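PDB 4GF2: erythrocyte binding antigen 140 from Plasmodium falciparum, which probably binds a receptor on the surface of the host red blood cell during invasion, through a region built of two Duffy binding domains. Local coordinates for residues S66-T69 against E70-L74; N120-F123 against S124-K128; L135-I138 against K139-W142; N177-I180 against K181-N184; K228-T231 against Q232-L236. The protein carries 3 engineered substitutions. All coordinates share one frame; numbering follows the deposited sequence.

Interaction 1: residues S66-T69 against E70-L74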
loop_
_atom_site.group_PDB
_atom_site.type_symbol
_atom_site.label_atom_id
_atom_site.label_comp_id
_atom_site.label_asym_id
_atom_site.label_seq_id
_atom_site.Cartn_x
_atom_site.Cartn_y
_atom_site.Cartn_z
ATOM N N SER A 66 -36.563 30.950 9.613
ATOM C CA SER A 66 -35.631 29.962 9.096
ATOM C C SER A 66 -34.210 30.521 8.980
ATOM O O SER A 66 -33.261 29.901 9.450
ATOM C CB SER A 66 -36.112 29.446 7.744
ATOM O OG SER A 66 -37.348 28.771 7.883
ATOM N N VAL A 67 -34.059 31.689 8.361
ATOM C CA VAL A 67 -32.725 32.252 8.155
ATOM C C VAL A 67 -32.075 32.646 9.480
ATOM O O VAL A 67 -30.893 32.384 9.704
ATOM C CB VAL A 67 -32.733 33.467 7.193
ATOM C CG1 VAL A 67 -33.239 33.053 5.827
ATOM C CG2 VAL A 67 -33.565 34.619 7.757
ATOM N N ASN A 68 -32.855 33.265 10.358
ATOM C CA ASN A 68 -32.360 33.692 11.661
ATOM C C ASN A 68 -31.950 32.497 12.521
ATOM O O ASN A 68 -30.970 32.562 13.263
ATOM C CB ASN A 68 -33.428 34.526 12.377
ATOM C CG ASN A 68 -33.001 34.959 13.762
ATOM O OD1 ASN A 68 -33.243 34.261 14.742
ATOM N ND2 ASN A 68 -32.364 36.120 13.850
ATOM N N THR A 69 -32.694 31.401 12.411
ATOM C CA THR A 69 -32.379 30.200 13.174
ATOM C C THR A 69 -31.124 29.551 12.605
ATOM O O THR A 69 -30.240 29.125 13.351
ATOM C CB THR A 69 -33.540 29.186 13.166
ATOM O OG1 THR A 69 -34.705 29.778 13.751
ATOM C CG2 THR A 69 -33.170 27.947 13.963
ATOM N N GLU A 70 -31.046 29.492 11.281
ATOM C CA GLU A 70 -29.872 28.951 10.607
ATOM C C GLU A 70 -28.605 29.639 11.116
ATOM O O GLU A 70 -27.592 28.988 11.357
ATOM C CB GLU A 70 -30.005 29.120 9.091
ATOM C CG GLU A 70 -28.748 28.767 8.302
ATOM C CD GLU A 70 -28.446 27.280 8.290
ATOM O OE1 GLU A 70 -29.296 26.484 8.755
ATOM O OE2 GLU A 70 -27.353 26.910 7.808
ATOM N N ALA A 71 -28.676 30.956 11.293
ATOM C CA ALA A 71 -27.544 31.728 11.808
ATOM C C ALA A 71 -27.121 31.292 13.219
ATOM O O ALA A 71 -25.945 31.010 13.455
ATOM C CB ALA A 71 -27.875 33.207 11.794
ATOM N N LYS A 72 -28.070 31.240 14.151
ATOM C CA LYS A 72 -27.780 30.780 15.510
ATOM C C LYS A 72 -27.077 29.431 15.487
ATOM O O LYS A 72 -26.047 29.237 16.136
ATOM C CB LYS A 72 -29.062 30.625 16.333
ATOM C CG LYS A 72 -29.736 31.913 16.744
ATOM C CD LYS A 72 -30.839 31.632 17.750
ATOM C CE LYS A 72 -31.680 32.866 18.035
ATOM N NZ LYS A 72 -32.726 32.577 19.060
ATOM N N LEU A 73 -27.657 28.492 14.748
ATOM C CA LEU A 73 -27.152 27.131 14.730
ATOM C C LEU A 73 -25.761 27.086 14.106
ATOM O O LEU A 73 -24.905 26.320 14.540
ATOM C CB LEU A 73 -28.132 26.211 13.997
ATOM C CG LEU A 73 -29.465 26.012 14.727
ATOM C CD1 LEU A 73 -30.456 25.232 13.877
ATOM C CD2 LEU A 73 -29.253 25.305 16.055
ATOM N N LEU A 74 -25.533 27.927 13.104
ATOM C CA LEU A 74 -24.212 28.040 12.500
ATOM C C LEU A 74 -23.223 28.620 13.498
ATOM O O LEU A 74 -22.056 28.226 13.536
ATOM C CB LEU A 74 -24.257 28.924 11.252
ATOM C CG LEU A 74 -24.857 28.302 9.991
ATOM C CD1 LEU A 74 -24.888 29.330 8.874
ATOM C CD2 LEU A 74 -24.079 27.060 9.564
#
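Four i to i+4 hydrogen bonds join residues 66-69 to residues 70-74 in one unbroken alpha-helix. Glu70 N reaches Ser66 O at 2.9 Å and Ala71 N reaches Val67 O at 3.1 Å; Leu73 N meets Thr69 O at 3.0 Å, while Lys72 N to Asn68 O is weak. This stretch belongs to helix 56-78 of the first Duffy binding domain, where it is packed between helices 4-14, 83-101 and 132-155. Thr69 and Leu73 lie side by side and point the same way, methyl CG2 of Thr69 being 3.8 Å from CD1 of Leu73. Thr69 holds CG2 anti to its own N and OG1 beside it (chi1 -60°), which turns the methyl toward Leu73 and lets the hydroxyl bond back to Ile65 O. Glu70, bent at chi2 (70°), carries its carboxylate off the helix, where OE1 takes Cys44 N and a salt bridge from Lys17, and OE2 bonds Ser93 OG.

Interaction 2: residues N120-F123 against S124-K128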
loop_
_atom_site.group_PDB
_atom_site.type_symbol
_atom_site.label_atom_id
_atom_site.label_comp_id
_atom_site.label_asym_id
_atom_site.label_seq_id
_atom_site.Cartn_x
_atom_site.Cartn_y
_atom_site.Cartn_z
ATOM N N ASN A 120 -43.821 25.126 -3.210
ATOM C CA ASN A 120 -44.401 25.271 -4.543
ATOM C C ASN A 120 -45.918 25.143 -4.524
ATOM O O ASN A 120 -46.624 25.864 -5.229
ATOM C CB ASN A 120 -43.811 24.243 -5.509
ATOM C CG ASN A 120 -42.398 24.586 -5.928
ATOM O OD1 ASN A 120 -41.966 25.732 -5.809
ATOM N ND2 ASN A 120 -41.671 23.596 -6.424
ATOM N N LYS A 121 -46.417 24.217 -3.713
ATOM C CA LYS A 121 -47.851 23.992 -3.620
ATOM C C LYS A 121 -48.532 25.215 -3.015
ATOM O O LYS A 121 -49.613 25.609 -3.443
ATOM C CB LYS A 121 -48.141 22.737 -2.789
ATOM C CG LYS A 121 -49.610 22.358 -2.717
ATOM C CD LYS A 121 -50.284 22.940 -1.486
ATOM C CE LYS A 121 -51.784 22.693 -1.501
ATOM N NZ LYS A 121 -52.432 23.159 -0.246
ATOM N N LYS A 122 -47.893 25.821 -2.023
ATOM C CA LYS A 122 -48.465 26.992 -1.373
ATOM C C LYS A 122 -48.466 28.186 -2.319
ATOM O O LYS A 122 -49.408 28.977 -2.332
ATOM C CB LYS A 122 -47.699 27.333 -0.095
ATOM C CG LYS A 122 -47.813 26.278 0.993
ATOM C CD LYS A 122 -49.257 25.840 1.216
ATOM C CE LYS A 122 -50.162 27.018 1.534
ATOM N NZ LYS A 122 -51.567 26.591 1.794
ATOM N N PHE A 123 -47.410 28.317 -3.113
ATOM C CA PHE A 123 -47.340 29.405 -4.076
ATOM C C PHE A 123 -48.316 29.167 -5.227
ATOM O O PHE A 123 -48.754 30.114 -5.875
ATOM C CB PHE A 123 -45.908 29.607 -4.577
ATOM C CG PHE A 123 -45.149 30.657 -3.812
ATOM C CD1 PHE A 123 -44.561 30.360 -2.592
ATOM C CD2 PHE A 123 -45.031 31.944 -4.310
ATOM C CE1 PHE A 123 -43.866 31.328 -1.884
ATOM C CE2 PHE A 123 -44.337 32.918 -3.610
ATOM C CZ PHE A 123 -43.754 32.611 -2.394
ATOM N N SER A 124 -48.664 27.906 -5.470
ATOM C CA SER A 124 -49.755 27.586 -6.390
ATOM C C SER A 124 -51.053 28.172 -5.861
ATOM O O SER A 124 -51.841 28.740 -6.612
ATOM C CB SER A 124 -49.914 26.075 -6.560
ATOM O OG SER A 124 -49.078 25.584 -7.590
ATOM N N ASP A 125 -51.272 28.021 -4.559
ATOM C CA ASP A 125 -52.465 28.557 -3.918
ATOM C C ASP A 125 -52.439 30.084 -3.903
ATOM O O ASP A 125 -53.439 30.734 -4.213
ATOM C CB ASP A 125 -52.589 28.019 -2.490
ATOM C CG ASP A 125 -52.667 26.503 -2.441
ATOM O OD1 ASP A 125 -53.072 25.892 -3.454
ATOM O OD2 ASP A 125 -52.324 25.925 -1.387
ATOM N N TYR A 126 -51.288 30.652 -3.551
ATOM C CA TYR A 126 -51.153 32.098 -3.436
ATOM C C TYR A 126 -51.506 32.795 -4.749
ATOM O O TYR A 126 -52.252 33.774 -4.761
ATOM C CB TYR A 126 -49.722 32.470 -3.032
ATOM C CG TYR A 126 -49.286 31.960 -1.673
ATOM C CD1 TYR A 126 -50.213 31.648 -0.685
ATOM C CD2 TYR A 126 -47.939 31.794 -1.381
ATOM C CE1 TYR A 126 -49.806 31.182 0.555
ATOM C CE2 TYR A 126 -47.524 31.329 -0.149
ATOM C CZ TYR A 126 -48.458 31.025 0.815
ATOM O OH TYR A 126 -48.040 30.562 2.044
ATOM N N TYR A 127 -50.972 32.282 -5.851
ATOM C CA TYR A 127 -51.129 32.928 -7.150
ATOM C C TYR A 127 -52.090 32.188 -8.075
ATOM O O TYR A 127 -52.441 32.690 -9.141
ATOM C CB TYR A 127 -49.764 33.061 -7.826
ATOM C CG TYR A 127 -48.860 34.039 -7.121
ATOM C CD1 TYR A 127 -48.190 33.679 -5.959
ATOM C CD2 TYR A 127 -48.691 35.327 -7.606
ATOM C CE1 TYR A 127 -47.372 34.572 -5.307
ATOM C CE2 TYR A 127 -47.873 36.228 -6.961
ATOM C CZ TYR A 127 -47.217 35.847 -5.814
ATOM O OH TYR A 127 -46.405 36.752 -5.172
ATOM N N LYS A 128 -52.516 30.998 -7.665
ATOM C CA LYS A 128 -53.388 30.186 -8.500
ATOM C C LYS A 128 -52.761 30.024 -9.879
ATOM O O LYS A 128 -53.367 30.347 -10.899
ATOM C CB LYS A 128 -54.777 30.817 -8.584
ATOM C CG LYS A 128 -55.449 30.919 -7.225
ATOM C CD LYS A 128 -56.831 31.535 -7.296
ATOM C CE LYS A 128 -57.416 31.718 -5.902
ATOM N NZ LYS A 128 -57.432 30.448 -5.116
#
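An aromatic cluster and a salt-bridge network occupy the last turns of helix 110-127. In the cluster, the edge of the Tyr126 ring is turned to the face of Phe123, a T-shaped pair with centroids 5.2 Å apart and planes at 68°; CD2 of Tyr126 stands over the centre of the Phe123 ring. Tyr127 meets Phe123 differently: the two rings run rim to rim, their planes nearly parallel (6°), neither over the face of the other, with CE1 of Tyr127 3.7 Å from CD2 of Phe123. The Tyr126 ring also lies on the backbone, carrying Lys122 O 3.0 Å above its plane toward the rim, and its hydroxyl bonds Leu53 O.

In the network, one carboxylate oxygen takes two lysines. Lys121 NZ donates to the syn lone pair of Asp125 OD2 at 3.0 Å, and Lys122 NZ makes a weak bond to the same OD2 at 3.3 Å. Lys121 leaves the helix with CG anti to its N (chi1 -176°) and then bends at chi2, which brings the ammonium to Asp125 OD2; Lys122 curls at both chi2 and chi3 to arrive there. The two positive charges probably keep Asp125 ionised. Phe123 also packs edge-to-face with Phe59 of helix 56-78. With Phe123, Tyr126 and Tyr127 on one side and Lys121, Lys122 and Asp125 on another, this is the end of an amphipathic helix.

Interaction 3: residues L135-I138 against K139-W142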
loop_
_atom_site.group_PDB
_atom_site.type_symbol
_atom_site.label_atom_id
_atom_site.label_comp_id
_atom_site.label_asym_id
_atom_site.label_seq_id
_atom_site.Cartn_x
_atom_site.Cartn_y
_atom_site.Cartn_z
ATOM N N LEU A 135 -44.277 30.017 -12.063
ATOM C CA LEU A 135 -44.100 29.991 -10.616
ATOM C C LEU A 135 -42.671 30.332 -10.239
ATOM O O LEU A 135 -42.431 31.124 -9.329
ATOM C CB LEU A 135 -44.433 28.612 -10.056
ATOM C CG LEU A 135 -45.883 28.336 -9.672
ATOM C CD1 LEU A 135 -45.968 26.957 -9.045
ATOM C CD2 LEU A 135 -46.415 29.397 -8.720
ATOM N N ASN A 136 -41.723 29.713 -10.932
ATOM C CA ASN A 136 -40.315 29.953 -10.671
ATOM C C ASN A 136 -40.004 31.440 -10.801
ATOM O O ASN A 136 -39.303 32.012 -9.968
ATOM C CB ASN A 136 -39.452 29.135 -11.633
ATOM C CG ASN A 136 -38.057 28.892 -11.098
ATOM O OD1 ASN A 136 -37.863 28.072 -10.200
ATOM N ND2 ASN A 136 -37.076 29.592 -11.652
ATOM N N ASN A 137 -40.546 32.066 -11.842
ATOM C CA ASN A 137 -40.378 33.498 -12.048
ATOM C C ASN A 137 -41.022 34.317 -10.937
ATOM O O ASN A 137 -40.453 35.307 -10.477
ATOM C CB ASN A 137 -40.949 33.912 -13.403
ATOM C CG ASN A 137 -40.062 33.497 -14.553
ATOM O OD1 ASN A 137 -38.850 33.338 -14.389
ATOM N ND2 ASN A 137 -40.656 33.319 -15.726
ATOM N N ILE A 138 -42.212 33.906 -10.512
ATOM C CA ILE A 138 -42.888 34.559 -9.400
ATOM C C ILE A 138 -42.016 34.517 -8.141
ATOM O O ILE A 138 -41.901 35.512 -7.420
ATOM C CB ILE A 138 -44.254 33.903 -9.119
ATOM C CG1 ILE A 138 -45.255 34.292 -10.214
ATOM C CG2 ILE A 138 -44.782 34.326 -7.757
ATOM C CD1 ILE A 138 -46.601 33.589 -10.114
ATOM N N LYS A 139 -41.390 33.370 -7.894
ATOM C CA LYS A 139 -40.531 33.196 -6.731
ATOM C C LYS A 139 -39.276 34.056 -6.846
ATOM O O LYS A 139 -38.790 34.609 -5.854
ATOM C CB LYS A 139 -40.145 31.722 -6.568
ATOM C CG LYS A 139 -41.303 30.818 -6.165
ATOM C CD LYS A 139 -40.835 29.414 -5.804
ATOM C CE LYS A 139 -40.317 28.657 -7.020
ATOM N NZ LYS A 139 -39.820 27.300 -6.659
ATOM N N LYS A 140 -38.753 34.173 -8.060
ATOM C CA LYS A 140 -37.572 34.991 -8.290
ATOM C C LYS A 140 -37.887 36.444 -7.958
ATOM O O LYS A 140 -37.114 37.114 -7.275
ATOM C CB LYS A 140 -37.086 34.842 -9.733
ATOM C CG LYS A 140 -36.508 33.468 -10.020
ATOM C CD LYS A 140 -36.248 33.234 -11.499
ATOM C CE LYS A 140 -34.925 33.835 -11.938
ATOM N NZ LYS A 140 -34.351 33.106 -13.103
ATOM N N GLU A 141 -39.035 36.922 -8.424
ATOM C CA GLU A 141 -39.465 38.279 -8.119
ATOM C C GLU A 141 -39.662 38.441 -6.611
ATOM O O GLU A 141 -39.254 39.440 -6.027
ATOM C CB GLU A 141 -40.758 38.611 -8.863
ATOM C CG GLU A 141 -40.618 38.606 -10.379
ATOM C CD GLU A 141 -41.915 38.952 -11.089
ATOM O OE1 GLU A 141 -42.606 39.892 -10.644
ATOM O OE2 GLU A 141 -42.245 38.281 -12.090
ATOM N N TRP A 142 -40.283 37.449 -5.983
ATOM C CA TRP A 142 -40.537 37.507 -4.551
ATOM C C TRP A 142 -39.221 37.631 -3.791
ATOM O O TRP A 142 -39.084 38.457 -2.889
ATOM C CB TRP A 142 -41.301 36.266 -4.090
ATOM C CG TRP A 142 -41.664 36.305 -2.641
ATOM C CD1 TRP A 142 -42.844 36.727 -2.104
ATOM C CD2 TRP A 142 -40.838 35.913 -1.537
ATOM N NE1 TRP A 142 -42.807 36.618 -0.736
ATOM C CE2 TRP A 142 -41.586 36.124 -0.361
ATOM C CE3 TRP A 142 -39.539 35.409 -1.427
ATOM C CZ2 TRP A 142 -41.077 35.847 0.906
ATOM C CZ3 TRP A 142 -39.036 35.136 -0.170
ATOM C CH2 TRP A 142 -39.803 35.355 0.980
#
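The shortest bonds between residues 135-138 and 139-142 are backbone ones of 2.9 Å: Lys139 N to Leu135 O, Lys140 N to Asn136 O and Trp142 N to Ile138 O. Glu141 N to Asn137 O completes the set, giving four consecutive i to i+4 bonds. Over this frame the side chains meet mostly through their aliphatic parts. CG of Lys140 lies 3.2 Å from Asn136 O, and its chain runs on past two asparagines: CD comes 3.9 Å from OD1 of Asn137, whose side chain lies alongside and points the same way, while the Asn136 side chain comes across it at a slant. Lys139 has the same first torsion but bends at chi3 in the opposite sense (-69° against 82° in Lys140), bringing CE 3.9 Å from CA of Asn136. Its ammonium is then fixed by two oxygens beyond this stretch, Asn120 OD1 and Phe101 O. Trp142 takes the other course: with CG anti to its N (chi1 -177°) the indole leads off the helix and meets the rings of Phe59, Phe63 and Phe101. Helix 132-155 thus packs its Leu135 and Ile138 against Ser124 and Tyr127 of helix 110-127, and its indole against helices 56-78 and 83-101.

Interaction 4: residues N177-I180 against K181-N184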
loop_
_atom_site.group_PDB
_atom_site.type_symbol
_atom_site.label_atom_id
_atom_site.label_comp_id
_atom_site.label_asym_id
_atom_site.label_seq_id
_atom_site.Cartn_x
_atom_site.Cartn_y
_atom_site.Cartn_z
ATOM N N ASN A 177 -21.277 27.583 -8.838
ATOM C CA ASN A 177 -20.138 28.477 -8.690
ATOM C C ASN A 177 -19.824 28.654 -7.206
ATOM O O ASN A 177 -18.674 28.527 -6.779
ATOM C CB ASN A 177 -20.416 29.831 -9.349
ATOM C CG ASN A 177 -20.664 29.716 -10.852
ATOM O OD1 ASN A 177 -21.206 28.719 -11.335
ATOM N ND2 ASN A 177 -20.264 30.743 -11.595
ATOM N N LEU A 178 -20.862 28.925 -6.421
ATOM C CA LEU A 178 -20.708 29.110 -4.984
ATOM C C LEU A 178 -20.226 27.831 -4.305
ATOM O O LEU A 178 -19.398 27.886 -3.401
ATOM C CB LEU A 178 -22.026 29.573 -4.356
ATOM C CG LEU A 178 -22.532 30.940 -4.822
ATOM C CD1 LEU A 178 -23.905 31.254 -4.237
ATOM C CD2 LEU A 178 -21.538 32.026 -4.458
ATOM N N TRP A 179 -20.733 26.681 -4.742
ATOM C CA TRP A 179 -20.339 25.411 -4.130
ATOM C C TRP A 179 -18.879 25.088 -4.419
ATOM O O TRP A 179 -18.140 24.681 -3.525
ATOM C CB TRP A 179 -21.233 24.266 -4.600
ATOM C CG TRP A 179 -22.542 24.200 -3.880
ATOM C CD1 TRP A 179 -23.105 25.176 -3.108
ATOM C CD2 TRP A 179 -23.451 23.093 -3.852
ATOM N NE1 TRP A 179 -24.314 24.748 -2.611
ATOM C CE2 TRP A 179 -24.548 23.472 -3.052
ATOM C CE3 TRP A 179 -23.449 21.821 -4.431
ATOM C CZ2 TRP A 179 -25.627 22.625 -2.815
ATOM C CZ3 TRP A 179 -24.524 20.983 -4.198
ATOM C CH2 TRP A 179 -25.597 21.388 -3.398
ATOM N N ILE A 180 -18.460 25.280 -5.664
ATOM C CA ILE A 180 -17.069 25.045 -6.029
ATOM C C ILE A 180 -16.143 25.898 -5.157
ATOM O O ILE A 180 -15.155 25.404 -4.616
ATOM C CB ILE A 180 -16.827 25.328 -7.527
ATOM C CG1 ILE A 180 -17.385 24.176 -8.369
ATOM C CG2 ILE A 180 -15.344 25.497 -7.812
ATOM C CD1 ILE A 180 -17.199 24.343 -9.865
ATOM N N LYS A 181 -16.479 27.175 -5.009
ATOM C CA LYS A 181 -15.685 28.087 -4.194
ATOM C C LYS A 181 -15.605 27.606 -2.750
ATOM O O LYS A 181 -14.529 27.595 -2.148
ATOM C CB LYS A 181 -16.289 29.493 -4.226
ATOM C CG LYS A 181 -15.937 30.316 -5.457
ATOM C CD LYS A 181 -17.027 31.337 -5.738
ATOM C CE LYS A 181 -16.479 32.612 -6.327
ATOM N NZ LYS A 181 -17.572 33.602 -6.533
ATOM N N GLU A 182 -16.752 27.231 -2.193
ATOM C CA GLU A 182 -16.816 26.763 -0.816
ATOM C C GLU A 182 -15.980 25.498 -0.673
ATOM O O GLU A 182 -15.160 25.384 0.236
ATOM C CB GLU A 182 -18.267 26.488 -0.393
ATOM C CG GLU A 182 -18.407 26.001 1.055
ATOM C CD GLU A 182 -19.834 25.653 1.442
ATOM O OE1 GLU A 182 -20.717 25.652 0.558
ATOM O OE2 GLU A 182 -20.076 25.379 2.640
ATOM N N TRP A 183 -16.187 24.556 -1.587
ATOM C CA TRP A 183 -15.465 23.290 -1.557
ATOM C C TRP A 183 -13.961 23.522 -1.628
ATOM O O TRP A 183 -13.194 22.895 -0.896
ATOM C CB TRP A 183 -15.903 22.394 -2.716
ATOM C CG TRP A 183 -15.211 21.080 -2.707
ATOM C CD1 TRP A 183 -15.672 19.916 -2.171
ATOM C CD2 TRP A 183 -13.918 20.793 -3.244
ATOM N NE1 TRP A 183 -14.748 18.918 -2.345
ATOM C CE2 TRP A 183 -13.660 19.431 -3.001
ATOM C CE3 TRP A 183 -12.952 21.555 -3.906
ATOM C CZ2 TRP A 183 -12.478 18.812 -3.397
ATOM C CZ3 TRP A 183 -11.779 20.941 -4.300
ATOM C CH2 TRP A 183 -11.551 19.584 -4.044
ATOM N N ASN A 184 -13.545 24.422 -2.514
ATOM C CA ASN A 184 -12.135 24.758 -2.654
ATOM C C ASN A 184 -11.545 25.230 -1.330
ATOM O O ASN A 184 -10.450 24.815 -0.949
ATOM C CB ASN A 184 -11.942 25.836 -3.718
ATOM C CG ASN A 184 -10.478 26.153 -3.972
ATOM O OD1 ASN A 184 -9.612 25.285 -3.858
ATOM N ND2 ASN A 184 -10.196 27.402 -4.317
HETATM O O HOH W 1 -21.558 27.512 -1.224
#
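Ile180 and Trp183 are buried, Ile180 against Phe252, Leu253 and Leu256 and Trp183 against helix 213-242, whereas Lys181 is partly exposed on the looser side of this stretch of helix. On the buried side Trp179 O accepts Trp183 N at 2.8 Å, Ile180 O accepts Asn184 N at the same distance, and the Ile180 carbonyl oxygen also sits at the edge of the Trp183 indole, near its plane. Trp183 has CG anti to its N (chi1 -179°), which sends the ring away from the preceding turn to pair edge-to-face with Trp23 and to hydrogen-bond Gln232. On the looser side Lys181 lays its aliphatic chain over the preceding turn, CD 3.4 Å from Asn177 O, before NZ forms a salt bridge with Glu173. A water links backbone to carboxylate: it donates at 2.7 Å to Glu182 OE1 and, more weakly, at 3.1 Å to Leu178 O. That OE1 also pairs with Arg39, so the extended Glu182 chain is held at its end by both a charge and a water. Around this part of helix 175-202, helix 252-259 packs on Ile180 and Asn184, and helix 83-101 touches Leu178, Glu182 and, through Asp96, the indole nitrogen of Trp179.

Interaction 5: residues K228-T231 against Q232-L236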
loop_
_atom_site.group_PDB
_atom_site.type_symbol
_atom_site.label_atom_id
_atom_site.label_comp_id
_atom_site.label_asym_id
_atom_site.label_seq_id
_atom_site.Cartn_x
_atom_site.Cartn_y
_atom_site.Cartn_z
ATOM N N LYS A 228 -10.348 10.986 -2.120
ATOM C CA LYS A 228 -11.739 11.404 -1.987
ATOM C C LYS A 228 -11.963 12.784 -2.585
ATOM O O LYS A 228 -12.933 13.004 -3.309
ATOM C CB LYS A 228 -12.161 11.415 -0.518
ATOM C CG LYS A 228 -12.264 10.037 0.107
ATOM C CD LYS A 228 -12.821 10.109 1.518
ATOM C CE LYS A 228 -13.116 8.724 2.074
ATOM N NZ LYS A 228 -11.898 7.872 2.164
ATOM N N SER A 229 -11.062 13.711 -2.278
ATOM C CA SER A 229 -11.180 15.080 -2.763
ATOM C C SER A 229 -11.116 15.153 -4.286
ATOM O O SER A 229 -11.835 15.937 -4.903
ATOM C CB SER A 229 -10.088 15.959 -2.154
ATOM O OG SER A 229 -10.228 16.034 -0.745
ATOM N N LYS A 230 -10.260 14.340 -4.897
ATOM C CA LYS A 230 -10.112 14.379 -6.347
ATOM C C LYS A 230 -11.383 13.932 -7.070
ATOM O O LYS A 230 -11.764 14.522 -8.080
ATOM C CB LYS A 230 -8.927 13.533 -6.811
ATOM C CG LYS A 230 -8.834 13.442 -8.328
ATOM C CD LYS A 230 -7.527 12.821 -8.788
ATOM C CE LYS A 230 -7.448 12.777 -10.307
ATOM N NZ LYS A 230 -6.122 12.304 -10.790
ATOM N N THR A 231 -12.034 12.890 -6.563
ATOM C CA THR A 231 -13.269 12.421 -7.176
ATOM C C THR A 231 -14.350 13.485 -6.998
ATOM O O THR A 231 -15.136 13.741 -7.910
ATOM C CB THR A 231 -13.746 11.067 -6.587
ATOM O OG1 THR A 231 -14.169 11.241 -5.230
ATOM C CG2 THR A 231 -12.633 10.023 -6.641
ATOM N N GLN A 232 -14.366 14.121 -5.829
ATOM C CA GLN A 232 -15.347 15.162 -5.538
ATOM C C GLN A 232 -15.220 16.321 -6.517
ATOM O O GLN A 232 -16.211 16.759 -7.104
ATOM C CB GLN A 232 -15.188 15.673 -4.103
ATOM C CG GLN A 232 -15.781 14.752 -3.046
ATOM C CD GLN A 232 -15.613 15.289 -1.634
ATOM O OE1 GLN A 232 -14.967 16.316 -1.419
ATOM N NE2 GLN A 232 -16.196 14.594 -0.665
ATOM N N MET A 233 -13.999 16.814 -6.700
ATOM C CA MET A 233 -13.790 17.960 -7.570
ATOM C C MET A 233 -14.133 17.606 -9.012
ATOM O O MET A 233 -14.659 18.436 -9.747
ATOM C CB MET A 233 -12.354 18.475 -7.476
ATOM C CG MET A 233 -12.223 19.947 -7.863
ATOM S SD MET A 233 -10.526 20.552 -7.864
ATOM C CE MET A 233 -9.876 19.735 -9.311
ATOM N N GLU A 234 -13.841 16.376 -9.417
ATOM C CA GLU A 234 -14.198 15.927 -10.758
ATOM C C GLU A 234 -15.692 16.130 -10.980
ATOM O O GLU A 234 -16.103 16.765 -11.948
ATOM C CB GLU A 234 -13.820 14.459 -10.964
ATOM C CG GLU A 234 -12.329 14.228 -11.148
ATOM C CD GLU A 234 -11.967 12.754 -11.189
ATOM O OE1 GLU A 234 -12.887 11.916 -11.289
ATOM O OE2 GLU A 234 -10.761 12.435 -11.122
ATOM N N VAL A 235 -16.503 15.599 -10.071
ATOM C CA VAL A 235 -17.948 15.760 -10.157
ATOM C C VAL A 235 -18.319 17.230 -10.297
ATOM O O VAL A 235 -18.965 17.631 -11.262
ATOM C CB VAL A 235 -18.642 15.196 -8.907
ATOM C CG1 VAL A 235 -20.083 15.695 -8.817
ATOM C CG2 VAL A 235 -18.589 13.676 -8.916
ATOM N N LEU A 236 -17.899 18.027 -9.324
ATOM C CA LEU A 236 -18.243 19.443 -9.286
ATOM C C LEU A 236 -17.791 20.163 -10.552
ATOM O O LEU A 236 -18.506 21.015 -11.081
ATOM C CB LEU A 236 -17.618 20.107 -8.055
ATOM C CG LEU A 236 -18.131 19.617 -6.697
ATOM C CD1 LEU A 236 -17.330 20.228 -5.548
ATOM C CD2 LEU A 236 -19.609 19.938 -6.545
#
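Gln232 N and Thr231 OG1 both donate to Lys228 O in helix 213-242, so this carbonyl oxygen accepts two hydrogen bonds. The backbone bond is 3.1 Å from Gln232 N to Lys228 O; the hydroxyl bond, from Thr231 OG1 to the same Lys228 O, is 2.9 Å. Thr231 can make it because OG1 sits between its own N and carbonyl carbon (chi1 68°), facing back along the helix. Three more i to i+4 backbone bonds follow, from Met233, Glu234 and Val235 to Ser229, Lys230 and Thr231. CG of Gln232 rests 3.4 Å from Lys228 O, and its OE1 is the oxygen the neighbouring helix 175-202 uses.

Between Lys230 and Glu234 a carboxylate oxygen lies against the aliphatic part of the lysine. Glu234 OE2 approaches the extended Lys230 chain at CE, 3.4 Å away, and at CG, 3.5 Å away, while NZ stays 4.7 Å from OE2; no salt bridge forms, and any attraction between the charges is probably long-range.

The apolar part is Met233, which, with CG anti to its N (chi1 -156°), leads away to Leu265 and Phe269 of helix 265-269. The chemistry implies a stretch of helix held internally by backbone and hydroxyl bonds, while the Gln232 amide and the Met233 side chain face neighbouring helices.

The five contacts are short helical stretches of about two turns, met in chain order and all on the same side of the chain's centre. Interactions 1 to 4 fall within the first Duffy binding domain, on helices 56-78, 110-127, 132-155 and 175-202; interaction 5 follows on helix 213-242. Two pairs touch, each through a probable hydrogen bond and packing: interactions 2 and 3, centres 11 Å apart, where helices 110-127 and 132-155 meet, and interactions 4 and 5, centres 12 Å apart, where helices 175-202 and 213-242 meet. Interaction 1 touches none of the others, its centre 21 Å from that of interaction 4. Two pairs of successive helices are thus joined at these stretches within a largely helical adhesin.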